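Local coordinates for protein phiAB6 tailspike (Unidentified phage, PDB 5JS4) that fragments the exopolysaccharide of Acinetobacter baumannii as a trimeric beta-helical tailspike of a phage, at residues 191-195 and 211-215; 351-357 and 372-378; 478-484 and 514-518; 647-651 and 689-693. All blocks are in the same frame, centred on the assembly; numbering follows the deposited sequence.

Contact 1. Residues 191-195 and 211-215; sequences RIMLD and PNVDM
Ile-192 is the first residue of strand 191-193 to meet the loop 211-215: its CD1 lies 4.1 Å from CG of Pro-211, the two side chains crossing at about a right angle. Trp-218 of strand 218-220 packs on both. Met-193 turns its side chain the other way and takes part through its carbonyl O, which accepts a hydrogen bond from a bridging water. Leu-194 brings one branch to bear, CD2, which rests 3.6 Å from CB of Pro-211. The setting is a small three-stranded antiparallel sheet, 191-193, 199-202 and 218-220, near the N-terminal end of the modelled chain; loop 211-215 belongs to the connection between the last two strands and folds back over the end of the first. At Asp-195 the contact becomes polar. Its backbone N donates to OD1 of Asn-212 over 2.8 Å, nearly straight at 175° and in the amide plane on a lone pair. The Asp-195 carboxylate stacks on that amide, the planes 25° apart, with CG of Asp-195 3.4 Å from OD1 of Asn-212. The same water donates to OD1 of Asp-195 and accepts from ND2 of Asn-212, which also donates to Asn-210, so the amide is held at both ends.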
loop_
_atom_site.group_PDB
_atom_site.type_symbol
_atom_site.label_atom_id
_atom_site.label_comp_id
_atom_site.label_asym_id
_atom_site.label_seq_id
_atom_site.Cartn_x
_atom_site.Cartn_y
_atom_site.Cartn_z
ATOM N N ARG A 191 -57.247 34.665 -29.020
ATOM C CA ARG A 191 -56.786 34.810 -27.645
ATOM C C ARG A 191 -57.767 35.620 -26.812
ATOM O O ARG A 191 -58.278 36.654 -27.253
ATOM C CB ARG A 191 -55.394 35.443 -27.606
ATOM C CG ARG A 191 -54.387 34.624 -28.387
ATOM C CD ARG A 191 -52.948 34.947 -28.055
ATOM N NE ARG A 191 -52.069 34.155 -28.911
ATOM C CZ ARG A 191 -50.777 33.922 -28.691
ATOM N NH1 ARG A 191 -50.160 34.409 -27.614
ATOM N NH2 ARG A 191 -50.099 33.180 -29.560
ATOM N N ILE A 192 -58.048 35.106 -25.618
ATOM C CA ILE A 192 -58.827 35.812 -24.603
ATOM C C ILE A 192 -58.181 35.564 -23.246
ATOM O O ILE A 192 -57.216 34.802 -23.143
ATOM C CB ILE A 192 -60.307 35.362 -24.567
ATOM C CG1 ILE A 192 -60.425 33.850 -24.348
ATOM C CG2 ILE A 192 -61.015 35.775 -25.846
ATOM C CD1 ILE A 192 -61.824 33.395 -23.980
ATOM N N MET A 193 -58.715 36.209 -22.214
ATOM C CA MET A 193 -58.225 36.034 -20.856
ATOM C C MET A 193 -59.166 35.152 -20.054
ATOM O O MET A 193 -60.386 35.307 -20.122
ATOM C CB MET A 193 -58.109 37.384 -20.143
ATOM C CG MET A 193 -56.925 38.230 -20.572
ATOM S SD MET A 193 -57.098 38.921 -22.226
ATOM C CE MET A 193 -55.751 40.102 -22.217
ATOM N N LEU A 194 -58.581 34.238 -19.286
ATOM C CA LEU A 194 -59.290 33.569 -18.203
ATOM C C LEU A 194 -59.690 34.618 -17.175
ATOM O O LEU A 194 -59.135 35.719 -17.153
ATOM C CB LEU A 194 -58.388 32.523 -17.541
ATOM C CG LEU A 194 -57.966 31.338 -18.408
ATOM C CD1 LEU A 194 -56.862 30.540 -17.734
ATOM C CD2 LEU A 194 -59.161 30.452 -18.713
ATOM N N ASP A 195 -60.639 34.276 -16.310
ATOM C CA ASP A 195 -61.099 35.211 -15.279
ATOM C C ASP A 195 -59.969 35.672 -14.344
ATOM O O ASP A 195 -60.034 36.772 -13.794
ATOM C CB ASP A 195 -62.247 34.599 -14.470
ATOM C CG ASP A 195 -63.532 34.455 -15.281
ATOM O OD1 ASP A 195 -63.648 35.065 -16.369
ATOM O OD2 ASP A 195 -64.439 33.729 -14.822
ATOM N N PRO A 211 -63.080 28.328 -21.309
ATOM C CA PRO A 211 -61.793 27.841 -20.811
ATOM C C PRO A 211 -61.655 27.894 -19.285
ATOM O O PRO A 211 -60.789 27.219 -18.733
ATOM C CB PRO A 211 -60.781 28.769 -21.486
ATOM C CG PRO A 211 -61.529 30.030 -21.722
ATOM C CD PRO A 211 -62.942 29.612 -22.021
ATOM N N ASN A 212 -62.501 28.683 -18.624
ATOM C CA ASN A 212 -62.510 28.772 -17.159
ATOM C C ASN A 212 -62.978 27.492 -16.476
ATOM O O ASN A 212 -62.601 27.227 -15.336
ATOM C CB ASN A 212 -63.387 29.937 -16.700
ATOM C CG ASN A 212 -62.840 31.281 -17.137
ATOM O OD1 ASN A 212 -61.844 31.760 -16.596
ATOM N ND2 ASN A 212 -63.485 31.894 -18.125
ATOM N N VAL A 213 -63.805 26.710 -17.171
ATOM C CA VAL A 213 -64.284 25.422 -16.648
ATOM C C VAL A 213 -63.841 24.218 -17.491
ATOM O O VAL A 213 -63.881 23.086 -17.011
ATOM C CB VAL A 213 -65.826 25.401 -16.494
ATOM C CG1 VAL A 213 -66.277 26.483 -15.522
ATOM C CG2 VAL A 213 -66.530 25.561 -17.836
ATOM N N ASP A 214 -63.417 24.463 -18.731
ATOM C CA ASP A 214 -63.047 23.392 -19.659
ATOM C C ASP A 214 -61.936 23.850 -20.605
ATOM O O ASP A 214 -62.190 24.599 -21.546
ATOM C CB ASP A 214 -64.279 22.957 -20.466
ATOM C CG ASP A 214 -63.953 21.938 -21.553
ATOM O OD1 ASP A 214 -62.924 21.233 -21.448
ATOM O OD2 ASP A 214 -64.743 21.831 -22.516
ATOM N N MET A 215 -60.717 23.368 -20.368
ATOM C CA MET A 215 -59.553 23.773 -21.165
ATOM C C MET A 215 -59.371 22.963 -22.451
ATOM O O MET A 215 -58.407 23.178 -23.188
ATOM C CB MET A 215 -58.272 23.720 -20.319
ATOM C CG MET A 215 -58.076 24.935 -19.420
ATOM S SD MET A 215 -57.809 26.478 -20.322
ATOM C CE MET A 215 -56.237 26.163 -21.118
HETATM O O HOH W 1 -62.789 34.547 -19.008
#

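Contact 2. Residues 351-357 and 372-378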
loop_
_atom_site.group_PDB
_atom_site.type_symbol
_atom_site.label_atom_id
_atom_site.label_comp_id
_atom_site.label_asym_id
_atom_site.label_seq_id
_atom_site.Cartn_x
_atom_site.Cartn_y
_atom_site.Cartn_z
ATOM N N GLN A 351 -30.900 11.576 19.663
ATOM C CA GLN A 351 -30.566 10.386 18.880
ATOM C C GLN A 351 -31.146 10.437 17.465
ATOM O O GLN A 351 -31.844 9.519 17.027
ATOM C CB GLN A 351 -31.018 9.116 19.609
ATOM C CG GLN A 351 -30.326 8.914 20.948
ATOM C CD GLN A 351 -30.463 7.501 21.492
ATOM O OE1 GLN A 351 -30.795 6.565 20.763
ATOM N NE2 GLN A 351 -30.192 7.340 22.783
ATOM N N VAL A 352 -30.860 11.527 16.763
ATOM C CA VAL A 352 -31.267 11.679 15.374
ATOM C C VAL A 352 -30.083 11.291 14.498
ATOM O O VAL A 352 -29.017 11.891 14.595
ATOM C CB VAL A 352 -31.706 13.124 15.063
ATOM C CG1 VAL A 352 -32.167 13.244 13.617
ATOM C CG2 VAL A 352 -32.823 13.557 16.004
ATOM N N SER A 353 -30.268 10.272 13.665
ATOM C CA SER A 353 -29.225 9.826 12.736
ATOM C C SER A 353 -29.519 10.392 11.349
ATOM O O SER A 353 -30.643 10.815 11.084
ATOM C CB SER A 353 -29.155 8.299 12.717
ATOM O OG SER A 353 -28.677 7.812 13.963
ATOM N N PHE A 354 -28.519 10.424 10.465
ATOM C CA PHE A 354 -28.701 11.120 9.186
ATOM C C PHE A 354 -29.324 10.270 8.080
ATOM O O PHE A 354 -30.401 10.601 7.592
ATOM C CB PHE A 354 -27.407 11.770 8.674
ATOM C CG PHE A 354 -27.564 12.432 7.330
ATOM C CD1 PHE A 354 -28.586 13.353 7.113
ATOM C CD2 PHE A 354 -26.708 12.133 6.277
ATOM C CE1 PHE A 354 -28.753 13.958 5.881
ATOM C CE2 PHE A 354 -26.869 12.739 5.041
ATOM C CZ PHE A 354 -27.895 13.651 4.843
ATOM N N ILE A 355 -28.655 9.194 7.674
ATOM C CA ILE A 355 -29.081 8.468 6.479
ATOM C C ILE A 355 -28.850 6.956 6.559
ATOM O O ILE A 355 -27.829 6.495 7.075
ATOM C CB ILE A 355 -28.398 9.073 5.227
ATOM C CG1 ILE A 355 -29.062 8.580 3.938
ATOM C CG2 ILE A 355 -26.897 8.802 5.242
ATOM C CD1 ILE A 355 -28.897 9.541 2.781
ATOM N N GLU A 356 -29.826 6.200 6.057
ATOM C CA GLU A 356 -29.732 4.750 5.954
ATOM C C GLU A 356 -29.504 4.363 4.503
ATOM O O GLU A 356 -30.257 4.774 3.618
ATOM C CB GLU A 356 -30.996 4.077 6.488
ATOM C CG GLU A 356 -31.154 4.242 7.988
ATOM C CD GLU A 356 -32.394 3.588 8.553
ATOM O OE1 GLU A 356 -33.021 2.763 7.857
ATOM O OE2 GLU A 356 -32.732 3.901 9.713
ATOM N N ILE A 357 -28.459 3.574 4.272
ATOM C CA ILE A 357 -28.074 3.143 2.931
ATOM C C ILE A 357 -27.712 1.658 2.978
ATOM O O ILE A 357 -27.084 1.200 3.930
ATOM C CB ILE A 357 -26.904 3.999 2.385
ATOM C CG1 ILE A 357 -26.580 3.603 0.942
ATOM C CG2 ILE A 357 -25.672 3.893 3.282
ATOM C CD1 ILE A 357 -25.610 4.535 0.244
ATOM N N PHE A 372 -25.553 14.751 14.447
ATOM C CA PHE A 372 -26.242 13.458 14.325
ATOM C C PHE A 372 -25.708 12.431 15.324
ATOM O O PHE A 372 -24.616 12.580 15.877
ATOM C CB PHE A 372 -26.180 12.868 12.905
ATOM C CG PHE A 372 -26.864 13.700 11.861
ATOM C CD1 PHE A 372 -28.243 13.641 11.695
ATOM C CD2 PHE A 372 -26.127 14.521 11.017
ATOM C CE1 PHE A 372 -28.873 14.398 10.720
ATOM C CE2 PHE A 372 -26.752 15.279 10.043
ATOM C CZ PHE A 372 -28.125 15.220 9.894
ATOM N N TYR A 373 -26.501 11.388 15.543
ATOM C CA TYR A 373 -26.152 10.302 16.451
ATOM C C TYR A 373 -25.244 9.326 15.705
ATOM O O TYR A 373 -24.047 9.244 15.989
ATOM C CB TYR A 373 -27.435 9.635 16.960
ATOM C CG TYR A 373 -27.241 8.586 18.024
ATOM C CD1 TYR A 373 -26.918 8.947 19.328
ATOM C CD2 TYR A 373 -27.416 7.234 17.739
ATOM C CE1 TYR A 373 -26.754 7.989 20.315
ATOM C CE2 TYR A 373 -27.250 6.268 18.719
ATOM C CZ TYR A 373 -26.924 6.652 20.006
ATOM O OH TYR A 373 -26.761 5.698 20.986
ATOM N N ASN A 374 -25.821 8.600 14.750
ATOM C CA ASN A 374 -25.060 7.900 13.728
ATOM C C ASN A 374 -25.171 8.718 12.456
ATOM O O ASN A 374 -26.269 9.095 12.054
ATOM C CB ASN A 374 -25.607 6.488 13.492
ATOM C CG ASN A 374 -25.514 5.604 14.723
ATOM O OD1 ASN A 374 -26.469 4.903 15.070
ATOM N ND2 ASN A 374 -24.367 5.621 15.383
ATOM N N GLN A 375 -24.044 9.014 11.822
ATOM C CA GLN A 375 -24.082 9.835 10.617
ATOM C C GLN A 375 -24.447 8.977 9.408
ATOM O O GLN A 375 -25.440 9.248 8.734
ATOM C CB GLN A 375 -22.777 10.612 10.449
ATOM C CG GLN A 375 -22.675 11.738 11.469
ATOM C CD GLN A 375 -21.329 12.429 11.502
ATOM O OE1 GLN A 375 -20.292 11.814 11.249
ATOM N NE2 GLN A 375 -21.334 13.713 11.840
ATOM N N ILE A 376 -23.681 7.921 9.170
ATOM C CA ILE A 376 -23.997 6.956 8.125
ATOM C C ILE A 376 -24.458 5.661 8.780
ATOM O O ILE A 376 -23.709 5.043 9.531
ATOM C CB ILE A 376 -22.772 6.670 7.232
ATOM C CG1 ILE A 376 -22.272 7.961 6.566
ATOM C CG2 ILE A 376 -23.100 5.601 6.193
ATOM C CD1 ILE A 376 -23.174 8.528 5.490
ATOM N N VAL A 377 -25.695 5.264 8.499
ATOM C CA VAL A 377 -26.244 4.013 9.002
ATOM C C VAL A 377 -26.292 3.023 7.848
ATOM O O VAL A 377 -27.095 3.171 6.930
ATOM C CB VAL A 377 -27.655 4.208 9.594
ATOM C CG1 VAL A 377 -28.231 2.884 10.082
ATOM C CG2 VAL A 377 -27.611 5.216 10.733
ATOM N N VAL A 378 -25.419 2.024 7.893
ATOM C CA VAL A 378 -25.373 0.996 6.860
ATOM C C VAL A 378 -26.373 -0.093 7.212
ATOM O O VAL A 378 -26.340 -0.625 8.318
ATOM C CB VAL A 378 -23.974 0.364 6.740
ATOM C CG1 VAL A 378 -23.957 -0.683 5.634
ATOM C CG2 VAL A 378 -22.921 1.435 6.478
#
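Two successive rungs of the right-handed parallel beta-helix meet here, strand 353-358 lying beside strand 374-379 as in the pectate lyase-like family. Parallel pairing is regular towards the end of the contact, where Val-377 N donates to Ile-355 O (2.8 Å) and Ile-357 N to Val-377 O (3.0 Å). Before it the chain turns a corner at Gln-375 and Ile-376, and the bonding becomes less even: Ile-355 N reaches Gln-375 O only weakly, whereas Ser-353 lends its hydroxyl, OG accepting from Asn-374 N over 3.1 Å. Inside the helix Phe-354 and Phe-372 pack obliquely, their planes 47° apart. CB of Phe-354 sits over the centre of the Phe-372 ring, 3.5 Å from its centroid, while CD1 of Phe-354 comes to 3.4 Å from CZ of Phe-372. With CG of Phe-354 anti to the backbone N (chi1 177°), the far end of the ring leads away from 372-378, and the ring also meets that of Phe-330 in strand 328-333. On the same inner side, CG2 of Ile-355 touches CD1 of Ile-376. Glu-356 and Val-377 lie side by side on the other face, and OE2 of Glu-356 is hydrogen-bonded to OG1 of Thr-328. At the outer turn the extended Gln-351 runs along Tyr-373, its amide stacked 6° from the ring plane and its CG over one face, offset toward the rim, 3.7 Å from CE1 of Tyr-373.

Contact 3. Residues 478-484 and 514-518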
loop_
_atom_site.group_PDB
_atom_site.type_symbol
_atom_site.label_atom_id
_atom_site.label_comp_id
_atom_site.label_asym_id
_atom_site.label_seq_id
_atom_site.Cartn_x
_atom_site.Cartn_y
_atom_site.Cartn_z
ATOM N N LEU A 478 -7.788 0.782 16.619
ATOM C CA LEU A 478 -8.567 -0.347 16.127
ATOM C C LEU A 478 -8.873 -1.251 17.311
ATOM O O LEU A 478 -7.962 -1.700 18.014
ATOM C CB LEU A 478 -7.794 -1.119 15.054
ATOM C CG LEU A 478 -8.458 -2.373 14.473
ATOM C CD1 LEU A 478 -9.719 -2.028 13.694
ATOM C CD2 LEU A 478 -7.479 -3.126 13.586
ATOM N N GLU A 479 -10.161 -1.512 17.507
ATOM C CA GLU A 479 -10.678 -2.231 18.658
ATOM C C GLU A 479 -11.464 -3.436 18.142
ATOM O O GLU A 479 -12.548 -3.279 17.588
ATOM C CB GLU A 479 -11.572 -1.266 19.439
ATOM C CG GLU A 479 -12.279 -1.809 20.664
ATOM C CD GLU A 479 -13.089 -0.732 21.380
ATOM O OE1 GLU A 479 -13.830 -1.075 22.318
ATOM O OE2 GLU A 479 -12.996 0.463 21.007
ATOM N N VAL A 480 -10.899 -4.631 18.294
ATOM C CA VAL A 480 -11.552 -5.863 17.848
ATOM C C VAL A 480 -11.894 -6.686 19.085
ATOM O O VAL A 480 -11.006 -7.065 19.846
ATOM C CB VAL A 480 -10.656 -6.672 16.887
ATOM C CG1 VAL A 480 -11.426 -7.851 16.298
ATOM C CG2 VAL A 480 -10.124 -5.777 15.771
ATOM N N THR A 481 -13.181 -6.959 19.282
ATOM C CA THR A 481 -13.661 -7.494 20.560
ATOM C C THR A 481 -13.650 -9.023 20.659
ATOM O O THR A 481 -13.558 -9.568 21.760
ATOM C CB THR A 481 -15.084 -6.988 20.881
ATOM O OG1 THR A 481 -16.014 -7.517 19.931
ATOM C CG2 THR A 481 -15.138 -5.465 20.861
ATOM N N GLY A 482 -13.757 -9.713 19.527
ATOM C CA GLY A 482 -13.811 -11.176 19.521
ATOM C C GLY A 482 -12.465 -11.825 19.809
ATOM O O GLY A 482 -11.425 -11.339 19.362
ATOM N N ALA A 483 -12.486 -12.930 20.551
ATOM C CA ALA A 483 -11.264 -13.670 20.872
ATOM C C ALA A 483 -10.673 -14.283 19.606
ATOM O O ALA A 483 -11.374 -14.973 18.866
ATOM C CB ALA A 483 -11.554 -14.753 21.901
ATOM N N ASN A 484 -9.386 -14.020 19.361
ATOM C CA ASN A 484 -8.703 -14.454 18.133
ATOM C C ASN A 484 -9.467 -14.077 16.856
ATOM O O ASN A 484 -9.396 -14.780 15.842
ATOM C CB ASN A 484 -8.422 -15.966 18.165
ATOM C CG ASN A 484 -7.210 -16.323 19.008
ATOM O OD1 ASN A 484 -6.364 -15.478 19.304
ATOM N ND2 ASN A 484 -7.113 -17.592 19.388
ATOM N N THR A 514 -1.917 -15.735 22.814
ATOM C CA THR A 514 -3.173 -15.787 22.076
ATOM C C THR A 514 -3.776 -14.381 22.041
ATOM O O THR A 514 -3.335 -13.497 22.775
ATOM C CB THR A 514 -4.146 -16.808 22.713
ATOM O OG1 THR A 514 -5.201 -17.122 21.796
ATOM C CG2 THR A 514 -4.728 -16.286 24.025
ATOM N N ASN A 515 -4.774 -14.180 21.182
ATOM C CA ASN A 515 -5.444 -12.881 21.029
ATOM C C ASN A 515 -4.540 -11.752 20.528
ATOM O O ASN A 515 -4.766 -10.587 20.848
ATOM C CB ASN A 515 -6.141 -12.451 22.337
ATOM C CG ASN A 515 -7.405 -13.236 22.616
ATOM O OD1 ASN A 515 -8.111 -13.645 21.695
ATOM N ND2 ASN A 515 -7.710 -13.438 23.896
ATOM N N ASN A 516 -3.524 -12.083 19.737
ATOM C CA ASN A 516 -2.804 -11.046 19.002
ATOM C C ASN A 516 -3.709 -10.489 17.921
ATOM O O ASN A 516 -4.600 -11.184 17.428
ATOM C CB ASN A 516 -1.548 -11.598 18.336
ATOM C CG ASN A 516 -0.545 -12.130 19.331
ATOM O OD1 ASN A 516 -0.043 -11.391 20.180
ATOM N ND2 ASN A 516 -0.236 -13.416 19.230
ATOM N N TYR A 517 -3.486 -9.233 17.561
ATOM C CA TYR A 517 -4.097 -8.679 16.360
ATOM C C TYR A 517 -3.274 -9.213 15.193
ATOM O O TYR A 517 -2.200 -8.697 14.878
ATOM C CB TYR A 517 -4.114 -7.150 16.395
ATOM C CG TYR A 517 -5.237 -6.549 17.224
ATOM C CD1 TYR A 517 -5.677 -7.155 18.403
ATOM C CD2 TYR A 517 -5.841 -5.356 16.841
ATOM C CE1 TYR A 517 -6.694 -6.597 19.158
ATOM C CE2 TYR A 517 -6.856 -4.793 17.594
ATOM C CZ TYR A 517 -7.279 -5.417 18.749
ATOM O OH TYR A 517 -8.283 -4.861 19.507
ATOM N N GLY A 518 -3.774 -10.280 14.585
ATOM C CA GLY A 518 -3.026 -11.032 13.592
ATOM C C GLY A 518 -2.876 -10.309 12.272
ATOM O O GLY A 518 -3.840 -9.754 11.733
#
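Tyr-517 reaches across to strand 478-480 with the far end of its ring. From CB, the torsion that sets CG beside the backbone N (chi1 -80°) sends the ring toward the strand. Along one edge CE2 meets the carbonyl O of Leu-478 at 3.3 Å, near the ring plane, and lies 3.9 Å from CG2 of Val-480, whose side chain runs antiparallel alongside it. Beyond CZ, the hydroxyl OH accepts a hydrogen bond from Val-480 N, 2.9 Å long and almost straight at 178°, so the phenol oxygen occupies a backbone N-H on the strand edge. Farther along, two asparagines exchange bonds between side chain and backbone: Asn-484 N donates to OD1 of Asn-515 (2.7 Å), nearly along its C=O axis, and Asn-515 N returns a bond to OD1 of Asn-484 (2.8 Å), tilted 22° from the carbonyl plane. Asn-484 also touches Ala-532, which lines a pocket holding a malonate, probably from the crystallisation liquor. Strand 478-480 is the last of its eight-stranded parallel sheet within the chain; strand 451-453 flanks it on one side and Tyr-517 meets it on the other, while Cys-486 of strand 486-487 packs against both Val-480 and Tyr-517.

Contact 4. Residues 647-651 and 689-693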
loop_
_atom_site.group_PDB
_atom_site.type_symbol
_atom_site.label_atom_id
_atom_site.label_comp_id
_atom_site.label_asym_id
_atom_site.label_seq_id
_atom_site.Cartn_x
_atom_site.Cartn_y
_atom_site.Cartn_z
ATOM N N SER A 647 24.785 -44.930 9.790
ATOM C CA SER A 647 25.624 -43.830 9.330
ATOM C C SER A 647 27.095 -44.189 9.490
ATOM O O SER A 647 27.445 -45.061 10.284
ATOM C CB SER A 647 25.298 -42.553 10.103
ATOM O OG SER A 647 23.941 -42.188 9.921
ATOM N N VAL A 648 27.953 -43.513 8.729
ATOM C CA VAL A 648 29.379 -43.819 8.729
ATOM C C VAL A 648 30.233 -42.578 8.925
ATOM O O VAL A 648 29.769 -41.446 8.764
ATOM C CB VAL A 648 29.824 -44.516 7.422
ATOM C CG1 VAL A 648 29.018 -45.786 7.197
ATOM C CG2 VAL A 648 29.692 -43.585 6.225
ATOM N N ILE A 649 31.484 -42.833 9.285
ATOM C CA ILE A 649 32.541 -41.837 9.314
ATOM C C ILE A 649 33.326 -41.969 8.015
ATOM O O ILE A 649 33.739 -43.071 7.647
ATOM C CB ILE A 649 33.488 -42.088 10.501
ATOM C CG1 ILE A 649 32.748 -41.876 11.828
ATOM C CG2 ILE A 649 34.724 -41.196 10.418
ATOM C CD1 ILE A 649 33.425 -42.535 13.007
ATOM N N THR A 650 33.548 -40.850 7.333
ATOM C CA THR A 650 34.329 -40.846 6.107
ATOM C C THR A 650 35.497 -39.880 6.267
ATOM O O THR A 650 35.303 -38.668 6.311
ATOM C CB THR A 650 33.471 -40.467 4.888
ATOM O OG1 THR A 650 32.346 -41.353 4.809
ATOM C CG2 THR A 650 34.279 -40.566 3.597
ATOM N N ASN A 651 36.699 -40.433 6.394
ATOM C CA ASN A 651 37.923 -39.638 6.432
ATOM C C ASN A 651 37.881 -38.570 7.514
ATOM O O ASN A 651 38.246 -37.420 7.279
ATOM C CB ASN A 651 38.166 -38.996 5.061
ATOM C CG ASN A 651 39.586 -38.500 4.887
ATOM O OD1 ASN A 651 40.506 -38.957 5.567
ATOM N ND2 ASN A 651 39.776 -37.576 3.952
ATOM N N THR A 689 38.689 -45.016 3.349
ATOM C CA THR A 689 38.543 -44.185 4.563
ATOM C C THR A 689 37.102 -44.112 5.081
ATOM O O THR A 689 36.642 -43.065 5.533
ATOM C CB THR A 689 39.130 -42.752 4.403
ATOM O OG1 THR A 689 38.474 -42.052 3.341
ATOM C CG2 THR A 689 40.626 -42.806 4.149
ATOM N N GLU A 690 36.394 -45.237 5.019
ATOM C CA GLU A 690 35.084 -45.352 5.642
ATOM C C GLU A 690 35.197 -46.202 6.904
ATOM O O GLU A 690 35.805 -47.276 6.888
ATOM C CB GLU A 690 34.065 -45.968 4.683
ATOM C CG GLU A 690 32.712 -46.183 5.340
ATOM C CD GLU A 690 31.661 -46.669 4.373
ATOM O OE1 GLU A 690 31.353 -45.926 3.419
ATOM O OE2 GLU A 690 31.142 -47.786 4.583
ATOM N N ALA A 691 34.624 -45.714 8.003
ATOM C CA ALA A 691 34.647 -46.445 9.262
ATOM C C ALA A 691 33.287 -46.410 9.941
ATOM O O ALA A 691 32.500 -45.480 9.747
ATOM C CB ALA A 691 35.717 -45.886 10.190
ATOM N N ALA A 692 33.018 -47.452 10.718
ATOM C CA ALA A 692 31.850 -47.509 11.582
ATOM C C ALA A 692 32.108 -46.736 12.872
ATOM O O ALA A 692 31.191 -46.165 13.464
ATOM C CB ALA A 692 31.514 -48.954 11.904
ATOM N N GLY A 693 33.363 -46.746 13.302
ATOM C CA GLY A 693 33.770 -46.133 14.560
ATOM C C GLY A 693 35.253 -46.354 14.771
ATOM O O GLY A 693 36.004 -46.535 13.810
HETATM O O HOH W 2 32.297 -43.412 2.958
#
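Strands 649-650 and 690-691 run antiparallel, with Ile-649 and Ala-691 as a hydrogen-bonded pair and Thr-650 opposite Glu-690 as a non-hydrogen-bonded one. Ile-649 N donates to Ala-691 O (2.9 Å) and Ala-691 N to Ile-649 O (2.8 Å), and a third bond, from Asn-651 N to Thr-689 O (2.8 Å), continues the ladder past the strand ends. On one face Ile-649 sits beside Ala-691, CB to CB 4.4 Å, and stretches its CD1 to 3.9 Å from CA of Gly-693. The other face is partly polar. Glu-690 extends from a CG anti to its own N (chi1 176°), and its aliphatic part passes across Val-648, CG of Glu-690 lying 3.9 Å from CB of Val-648. The carboxylate oxygens then find separate partners: OE1 accepts from a water that also hydrogen-bonds to OG1 of Thr-650, and OE2 is bonded to Thr-680. At the end of the ladder Asn-651 and Thr-689 lie alongside each other and point the same way, with CB of Asn-651 3.5 Å from OG1 of Thr-689. The amide oxygen of Asn-651 continues outward to Arg-710 of a second subunit, so this end of the ladder reaches the trimer interface. Thr-689, with positive phi, is the first residue beyond the helix 684-688 and leads directly into the strand. In the antiparallel C-terminal part of the chain, this ladder, flanked by the short strand 649-650, runs directly into a classic beta bulge, where Ala-692 and Gly-693 both face Ile-678 of strand 672-678.

How the contacts relate
The four contacts come in series along a long, slender chain, each closing before the next begins, and sample it from one end toward the other. Contact 1 belongs to the small antiparallel sheet near the N-terminal end, and contact 4 to the antiparallel C-terminal region; their centres lie about 123 Å apart, on opposite sides of the chain's centre. Between them, contacts 2 and 3 share the eight-stranded parallel sheet of the beta-helix, with centres about 27 Å apart. Contact 2 pairs rungs of the rod, the third and fourth strands, and contact 3 lies at the last strand of the same sheet, while residues of contacts 1 and 4 also meet other subunits of the trimer.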